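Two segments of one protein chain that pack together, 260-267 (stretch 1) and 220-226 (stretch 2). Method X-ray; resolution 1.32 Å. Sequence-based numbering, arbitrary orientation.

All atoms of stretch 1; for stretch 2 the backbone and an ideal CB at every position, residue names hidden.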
# COMPACT_ATOMS: atom_id res chain seq x y z
N SER A 260 14.96 -18.33 -20.31
CA SER A 260 16.32 -18.61 -19.86
C SER A 260 17.17 -17.35 -19.70
O SER A 260 18.31 -17.43 -19.23
CB SER A 260 17.02 -19.61 -20.80
OG SER A 260 16.37 -20.87 -20.76
N TYR A 261 16.62 -16.20 -20.06
CA TYR A 261 17.37 -14.95 -19.98
C TYR A 261 17.22 -14.21 -18.65
O TYR A 261 17.92 -13.22 -18.40
CB TYR A 261 17.10 -14.05 -21.20
CG TYR A 261 15.75 -13.38 -21.26
CD1 TYR A 261 15.54 -12.12 -20.68
CD2 TYR A 261 14.68 -13.97 -21.95
CE1 TYR A 261 14.31 -11.48 -20.77
CE2 TYR A 261 13.44 -13.33 -22.04
CZ TYR A 261 13.27 -12.08 -21.44
OH TYR A 261 12.06 -11.44 -21.52
N GLY A 262 16.31 -14.69 -17.80
CA GLY A 262 16.19 -14.20 -16.42
C GLY A 262 15.06 -13.23 -16.14
O GLY A 262 15.15 -12.43 -15.21
N ASN A 263 13.98 -13.30 -16.91
CA ASN A 263 12.86 -12.38 -16.72
C ASN A 263 11.85 -12.96 -15.73
O ASN A 263 11.69 -12.45 -14.60
CB ASN A 263 12.22 -12.07 -18.08
CG ASN A 263 11.04 -11.10 -18.00
OD1 ASN A 263 10.35 -11.02 -16.98
ND2 ASN A 263 10.79 -10.40 -19.10
N ARG A 264 11.22 -14.06 -16.11
CA ARG A 264 10.10 -14.63 -15.36
C ARG A 264 10.49 -15.11 -13.97
O ARG A 264 9.69 -15.00 -13.03
CB ARG A 264 9.47 -15.75 -16.18
CG ARG A 264 8.65 -15.23 -17.34
CD ARG A 264 8.47 -16.29 -18.42
NE ARG A 264 7.63 -15.83 -19.52
CZ ARG A 264 8.04 -15.01 -20.50
NH1 ARG A 264 9.29 -14.55 -20.53
NH2 ARG A 264 7.19 -14.67 -21.46
N VAL A 265 11.71 -15.62 -13.83
CA VAL A 265 12.23 -16.12 -12.57
C VAL A 265 12.21 -15.06 -11.47
O VAL A 265 12.05 -15.39 -10.29
CB VAL A 265 13.67 -16.69 -12.75
CG1 VAL A 265 14.62 -15.63 -13.26
CG2 VAL A 265 14.19 -17.32 -11.45
N ASP A 266 12.35 -13.79 -11.84
CA ASP A 266 12.55 -12.73 -10.87
C ASP A 266 11.34 -11.80 -10.77
O ASP A 266 11.48 -10.60 -10.55
CB ASP A 266 13.83 -11.95 -11.20
CG ASP A 266 15.09 -12.68 -10.77
OD1 ASP A 266 15.00 -13.68 -10.02
OD2 ASP A 266 16.18 -12.24 -11.20
N ARG A 267 10.15 -12.39 -10.90
CA ARG A 267 8.91 -11.64 -10.77
C ARG A 267 8.34 -11.86 -9.38
O ARG A 267 7.70 -12.88 -9.11
CB ARG A 267 7.91 -12.08 -11.85
CG ARG A 267 8.37 -11.72 -13.27
CD ARG A 267 8.36 -10.22 -13.48
NE ARG A 267 8.65 -9.90 -14.87
CZ ARG A 267 8.26 -8.78 -15.47
NH1 ARG A 267 7.56 -7.87 -14.81
NH2 ARG A 267 8.57 -8.58 -16.75
N UNK A 220 26.99 -11.24 -16.53
CA UNK A 220 27.36 -10.16 -17.44
C UNK A 220 26.14 -9.38 -17.94
O UNK A 220 26.30 -8.31 -18.53
CB UNK A 220 28.14 -10.73 -18.63
N UNK A 221 24.93 -9.90 -17.70
CA UNK A 221 23.69 -9.18 -17.99
C UNK A 221 23.32 -8.22 -16.85
O UNK A 221 22.30 -7.54 -16.93
CB UNK A 221 22.55 -10.17 -18.23
N UNK A 222 24.12 -8.17 -15.79
CA UNK A 222 23.78 -7.39 -14.59
C UNK A 222 22.61 -7.98 -13.82
O UNK A 222 21.94 -7.28 -13.05
CB UNK A 222 23.45 -5.95 -14.98
N UNK A 223 22.35 -9.27 -14.03
CA UNK A 223 21.29 -9.98 -13.33
C UNK A 223 21.93 -10.92 -12.33
O UNK A 223 23.09 -11.30 -12.47
CB UNK A 223 20.39 -10.74 -14.30
N UNK A 224 21.18 -11.29 -11.30
CA UNK A 224 21.69 -12.19 -10.28
C UNK A 224 20.87 -13.46 -10.35
O UNK A 224 19.79 -13.55 -9.76
CB UNK A 224 21.63 -11.56 -8.89
N UNK A 225 21.39 -14.42 -11.10
CA UNK A 225 20.66 -15.62 -11.48
C UNK A 225 21.26 -16.89 -10.89
O UNK A 225 20.92 -18.00 -11.29
CB UNK A 225 20.61 -15.74 -13.00
N UNK A 226 22.16 -16.72 -9.92
CA UNK A 226 22.81 -17.84 -9.24
C UNK A 226 23.18 -17.42 -7.83
O UNK A 226 23.10 -16.23 -7.48
CB UNK A 226 24.05 -18.31 -10.01

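Position 220 lies beyond the reach of stretch 1, with nothing of it within 5.5 Å of the ideal CB, so the contact sets no requirement there. The deposited residue is Glu 220, which takes no part.

At position 221 the CA-to-CB bond points toward stretch 1, but the CB is still too far away for a short side chain to touch. What lies ahead is the backbone carbonyl of Tyr 261, an acceptor. A long side chain carrying a donor would suit, so glutamine, lysine or arginine are all reasonable. The residue is Gln 221. Its chi1 m, chi2 t conformation extends the amide so that NE2 donates a hydrogen bond to Tyr 261 O at 3.0 Å. An amide also offers an acceptor: water 1 donates to both Gln 221 OE1 (2.7 Å) and Ser 260 O (3.1 Å), adding a second, indirect link.

Position 222 has phi 70° and psi 21°; the positive phi favours glycine, and stretch 1 offers nothing nearby. It is Gly 222.

From position 223 the CB again points toward stretch 1, and stands 5.4 Å from both Tyr 261 O and Asp 266 OD2. Two carbonyls, those of Tyr 261 and Gly 262, and a carboxylate make a long, donor-rich or positively charged side chain attractive; lysine, arginine or glutamine could be considered. The residue is Arg 223, whose m, t, t chain runs past Gly 262 rather than to the carboxylate. Tyr 261 O lies over one face of the guanidinium, 3.3 Å from Arg 223 NE, at too poor an angle for a hydrogen bond. Arg 223 NH1 comes within 3.1 Å of Gly 262 O, while NH2 lies at the edge of the Tyr 261 ring, 3.9 Å from CD1. An ideal CB on residue 262 would be only 3.2 Å from Arg 223 CD, so the missing side chain leaves room for this chain.

At position 224 the CB points away, so many side chains would do, and the backbone makes the links. Val 224 is found: water 3 accepts from Val 224 N and donates to Asp 266 OD2, both at 2.9 Å.

Position 225 directs its CB sideways, but the CA of position 225 is 6.8 Å from Gly 262 CA. Nearby, Val 265 CG1 offers an apolar surface. A branched or flexible apolar residue, such as leucine or methionine, could reach it. Leu 225 does so, placing CD2 4.1 Å from Val 265 CG1 and 3.9 Å from Gly 262 CA.

Position 226 is out of reach and unconstrained by stretch 1; it holds Ser 226.

Stretch 2, residues 220-226: EQGRVLS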
# COMPACT_ATOMS: atom_id res chain seq x y z
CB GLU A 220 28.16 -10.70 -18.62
CG GLU A 220 27.36 -11.65 -19.48
CD GLU A 220 28.20 -12.40 -20.50
OE1 GLU A 220 29.37 -12.72 -20.22
OE2 GLU A 220 27.65 -12.67 -21.58
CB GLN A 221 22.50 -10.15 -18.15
CG GLN A 221 22.57 -11.21 -19.24
CD GLN A 221 21.42 -12.17 -19.11
OE1 GLN A 221 21.52 -13.20 -18.43
NE2 GLN A 221 20.29 -11.82 -19.71
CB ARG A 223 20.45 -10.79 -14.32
CG ARG A 223 19.75 -9.95 -15.37
CD ARG A 223 19.21 -10.86 -16.45
NE ARG A 223 18.60 -10.12 -17.55
CZ ARG A 223 17.33 -9.75 -17.60
NH1 ARG A 223 16.50 -10.04 -16.59
NH2 ARG A 223 16.87 -9.11 -18.66
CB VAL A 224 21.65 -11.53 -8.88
CG1 VAL A 224 22.26 -12.47 -7.84
CG2 VAL A 224 22.41 -10.20 -8.90
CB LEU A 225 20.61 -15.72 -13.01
CG LEU A 225 19.97 -14.54 -13.76
CD1 LEU A 225 20.03 -14.77 -15.27
CD2 LEU A 225 18.53 -14.29 -13.32
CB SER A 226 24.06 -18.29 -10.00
OG SER A 226 24.96 -17.23 -10.08
O HOH W 1 20.88 -15.74 -19.08
O HOH W 2 17.42 -15.02 -9.76
O HOH W 3 18.47 -10.56 -10.58
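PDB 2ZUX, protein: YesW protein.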